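Local structure of Rab3 interacting molecule variant 2 (Drosophila melanogaster, 4TS6) at residues V30-L35 against V96-Y101. The protein probably acts as a Rab3-interacting scaffold of the presynaptic active zone that supports synaptic vesicle release, and is represented here by its C2A domain. Residues are numbered along the deposited sequence; the frame is centred on the assembly and turned at random.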
ATOM      1  N   VAL A  30      -5.905   4.709   2.077  1.00 27.01           N
ATOM      2  CA  VAL A  30      -6.803   5.416   2.977  1.00 31.07           C
ATOM      3  C   VAL A  30      -6.483   5.041   4.409  1.00 30.14           C
ATOM      4  O   VAL A  30      -6.099   5.895   5.217  1.00 36.97           O
ATOM      5  CB  VAL A  30      -8.258   5.090   2.662  1.00 29.94           C
ATOM      6  CG1 VAL A  30      -9.195   5.869   3.567  1.00 32.57           C
ATOM      7  CG2 VAL A  30      -8.540   5.402   1.201  1.00 37.57           C
ATOM      8  N   CYS A  31      -6.620   3.755   4.712  1.00 26.66           N
ATOM      9  CA  CYS A  31      -6.431   3.267   6.072  1.00 26.38           C
ATOM     10  C   CYS A  31      -6.285   1.764   6.038  1.00 29.87           C
ATOM     11  O   CYS A  31      -6.397   1.144   4.975  1.00 34.74           O
ATOM     12  CB  CYS A  31      -7.644   3.624   6.933  1.00 30.87           C
ATOM     13  SG  CYS A  31      -9.123   2.654   6.549  1.00 40.28           S
ATOM     14  N   ALA A  32      -6.037   1.184   7.208  1.00 26.03           N
ATOM     15  CA  ALA A  32      -6.034  -0.261   7.377  1.00 27.41           C
ATOM     16  C   ALA A  32      -6.788  -0.521   8.652  1.00 33.08           C
ATOM     17  O   ALA A  32      -6.865   0.356   9.502  1.00 36.61           O
ATOM     18  CB  ALA A  32      -4.607  -0.790   7.490  1.00 26.24           C
ATOM     19  N   THR A  33      -7.341  -1.719   8.795  1.00 33.94           N
ATOM     20  CA  THR A  33      -8.145  -2.032   9.964  1.00 36.01           C
ATOM     21  C   THR A  33      -7.929  -3.486  10.371  1.00 32.15           C
ATOM     22  O   THR A  33      -7.552  -4.306   9.538  1.00 36.55           O
ATOM     23  CB  THR A  33      -9.652  -1.770   9.676  1.00 45.74           C
ATOM     24  OG1 THR A  33     -10.384  -1.736  10.904  1.00 54.03           O
ATOM     25  CG2 THR A  33     -10.238  -2.850   8.794  1.00 38.57           C
ATOM     26  N   GLY A  34      -8.155  -3.803  11.642  1.00 31.70           N
ATOM     27  CA  GLY A  34      -8.134  -5.184  12.095  1.00 32.79           C
ATOM     28  C   GLY A  34      -6.753  -5.806  12.219  1.00 31.79           C
ATOM     29  O   GLY A  34      -6.615  -7.030  12.265  1.00 39.53           O
ATOM     30  N   LEU A  35      -5.719  -4.977  12.278  1.00 31.39           N
ATOM     31  CA  LEU A  35      -4.371  -5.504  12.460  1.00 30.76           C
ATOM     32  C   LEU A  35      -4.237  -6.157  13.830  1.00 34.68           C
ATOM     33  O   LEU A  35      -4.911  -5.772  14.786  1.00 40.53           O
ATOM     34  CB  LEU A  35      -3.338  -4.393  12.313  1.00 32.19           C
ATOM     35  CG  LEU A  35      -3.469  -3.545  11.049  1.00 37.92           C
ATOM     36  CD1 LEU A  35      -2.355  -2.532  11.008  1.00 32.08           C
ATOM     37  CD2 LEU A  35      -3.479  -4.404   9.788  1.00 31.76           C
ATOM     38  N   VAL A  96       1.852  -3.408  -2.270  1.00 20.88           N
ATOM     39  CA  VAL A  96       1.709  -2.568  -1.087  1.00 19.78           C
ATOM     40  C   VAL A  96       2.003  -3.444   0.118  1.00 22.73           C
ATOM     41  O   VAL A  96       1.340  -4.463   0.338  1.00 21.01           O
ATOM     42  CB  VAL A  96       0.272  -2.012  -0.948  1.00 23.03           C
ATOM     43  CG1 VAL A  96       0.176  -1.110   0.295  1.00 26.54           C
ATOM     44  CG2 VAL A  96      -0.154  -1.249  -2.217  1.00 22.53           C
ATOM     45  N   THR A  97       2.999  -3.057   0.903  0.53 20.78           N
ATOM     46  CA  THR A  97       3.384  -3.865   2.046  0.53 20.20           C
ATOM     47  C   THR A  97       3.252  -3.054   3.323  0.53 20.81           C
ATOM     48  O   THR A  97       3.723  -1.920   3.386  0.53 24.07           O
ATOM     49  CB  THR A  97       4.828  -4.356   1.907  0.53 21.72           C
ATOM     50  OG1 THR A  97       4.995  -5.018   0.644  0.53 23.18           O
ATOM     51  CG2 THR A  97       5.162  -5.311   3.016  0.53 20.25           C
ATOM     52  N   LEU A  98       2.606  -3.633   4.334  1.00 19.18           N
ATOM     53  CA  LEU A  98       2.502  -2.995   5.648  1.00 24.13           C
ATOM     54  C   LEU A  98       3.608  -3.489   6.566  1.00 20.33           C
ATOM     55  O   LEU A  98       3.883  -4.690   6.627  1.00 21.98           O
ATOM     56  CB  LEU A  98       1.149  -3.290   6.309  1.00 25.19           C
ATOM     57  CG  LEU A  98       0.078  -2.211   6.175  1.00 40.10           C
ATOM     58  CD1 LEU A  98      -0.101  -1.867   4.730  1.00 34.47           C
ATOM     59  CD2 LEU A  98      -1.249  -2.663   6.763  1.00 46.10           C
ATOM     60  N   TRP A  99       4.175  -2.553   7.321  1.00 19.54           N
ATOM     61  CA  TRP A  99       5.302  -2.802   8.202  1.00 20.15           C
ATOM     62  C   TRP A  99       5.024  -2.199   9.562  1.00 25.24           C
ATOM     63  O   TRP A  99       4.324  -1.193   9.654  1.00 22.40           O
ATOM     64  CB  TRP A  99       6.526  -2.127   7.619  1.00 17.60           C
ATOM     65  CG  TRP A  99       6.913  -2.690   6.281  1.00 17.45           C
ATOM     66  CD1 TRP A  99       6.531  -2.242   5.046  1.00 22.44           C
ATOM     67  CD2 TRP A  99       7.744  -3.828   6.061  1.00 23.05           C
ATOM     68  NE1 TRP A  99       7.092  -3.038   4.070  1.00 25.80           N
ATOM     69  CE2 TRP A  99       7.836  -4.024   4.671  1.00 19.14           C
ATOM     70  CE3 TRP A  99       8.435  -4.701   6.911  1.00 19.86           C
ATOM     71  CZ2 TRP A  99       8.592  -5.056   4.107  1.00 27.84           C
ATOM     72  CZ3 TRP A  99       9.178  -5.728   6.351  1.00 28.87           C
ATOM     73  CH2 TRP A  99       9.252  -5.895   4.967  1.00 28.35           C
ATOM     74  N   ASP A 100       5.579  -2.806  10.607  1.00 21.97           N
ATOM     75  CA  ASP A 100       5.375  -2.340  11.974  1.00 21.30           C
ATOM     76  C   ASP A 100       6.673  -1.664  12.340  1.00 30.16           C
ATOM     77  O   ASP A 100       7.710  -2.310  12.390  1.00 22.65           O
ATOM     78  CB  ASP A 100       5.098  -3.529  12.890  1.00 22.57           C
ATOM     79  CG  ASP A 100       4.812  -3.121  14.324  1.00 25.38           C
ATOM     80  OD1 ASP A 100       4.645  -1.911  14.600  1.00 30.18           O
ATOM     81  OD2 ASP A 100       4.751  -4.018  15.197  1.00 28.67           O
ATOM     82  N   TYR A 101       6.643  -0.348  12.510  1.00 23.11           N
ATOM     83  CA  TYR A 101       7.862   0.374  12.852  1.00 26.42           C
ATOM     84  C   TYR A 101       8.346   0.023  14.259  1.00 30.78           C
ATOM     85  O   TYR A 101       7.636   0.227  15.256  1.00 27.43           O
ATOM     86  CB  TYR A 101       7.653   1.879  12.701  1.00 24.89           C
ATOM     87  CG  TYR A 101       8.769   2.715  13.270  1.00 25.58           C
ATOM     88  CD1 TYR A 101       9.991   2.811  12.622  1.00 35.61           C
ATOM     89  CD2 TYR A 101       8.593   3.428  14.442  1.00 30.59           C
ATOM     90  CE1 TYR A 101      11.022   3.589  13.145  1.00 39.36           C
ATOM     91  CE2 TYR A 101       9.609   4.206  14.967  1.00 44.67           C
ATOM     92  CZ  TYR A 101      10.820   4.281  14.312  1.00 41.19           C
ATOM     93  OH  TYR A 101      11.824   5.058  14.836  1.00 40.45           O
TER
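Leu-35 sets CG anti to its own carbonyl carbon and beside the backbone N (chi1 -51°), and with CD1 anti to CA it is the side branch CD2 that meets Leu-98; Leu-98 has an unusual first torsion (chi1 -98°), off the staggered positions, which turns the whole branch, and CD2, close to anti to CA, forms the extended end that meets both Leu-35 and Ala-32. The methyl of Ala-32 points toward strand 93-100, and its CB lies 3.9 Å from CD2 of Leu-98. The two leucines meet crosswise, at about a right angle, through their CD2 methyls, 4.1 Å apart. One branch of Leu-98 thus serves two partners, one near the end of strand 24-33 and one from the loop that follows it. Between them the chain passes through Gly-34 at positive phi (75°), a turn that probably helps bring Leu-35 back to the buried side. No hydrogen bond joins the segments: Ala-32 and Leu-98 are 9.1 Å apart between CA atoms, and side chains alone span the gap, as expected where two sheets pack face to face in the C2 beta-sandwich. Strand 24-33 belongs to one four-stranded antiparallel sheet and strand 93-100 to the other. Around the trio, Pro-73 and Leu-131 add loop side chains, while Ala-48 of strand 46-53 and Ile-110 of strand 108-116 flank Leu-98 within its own sheet.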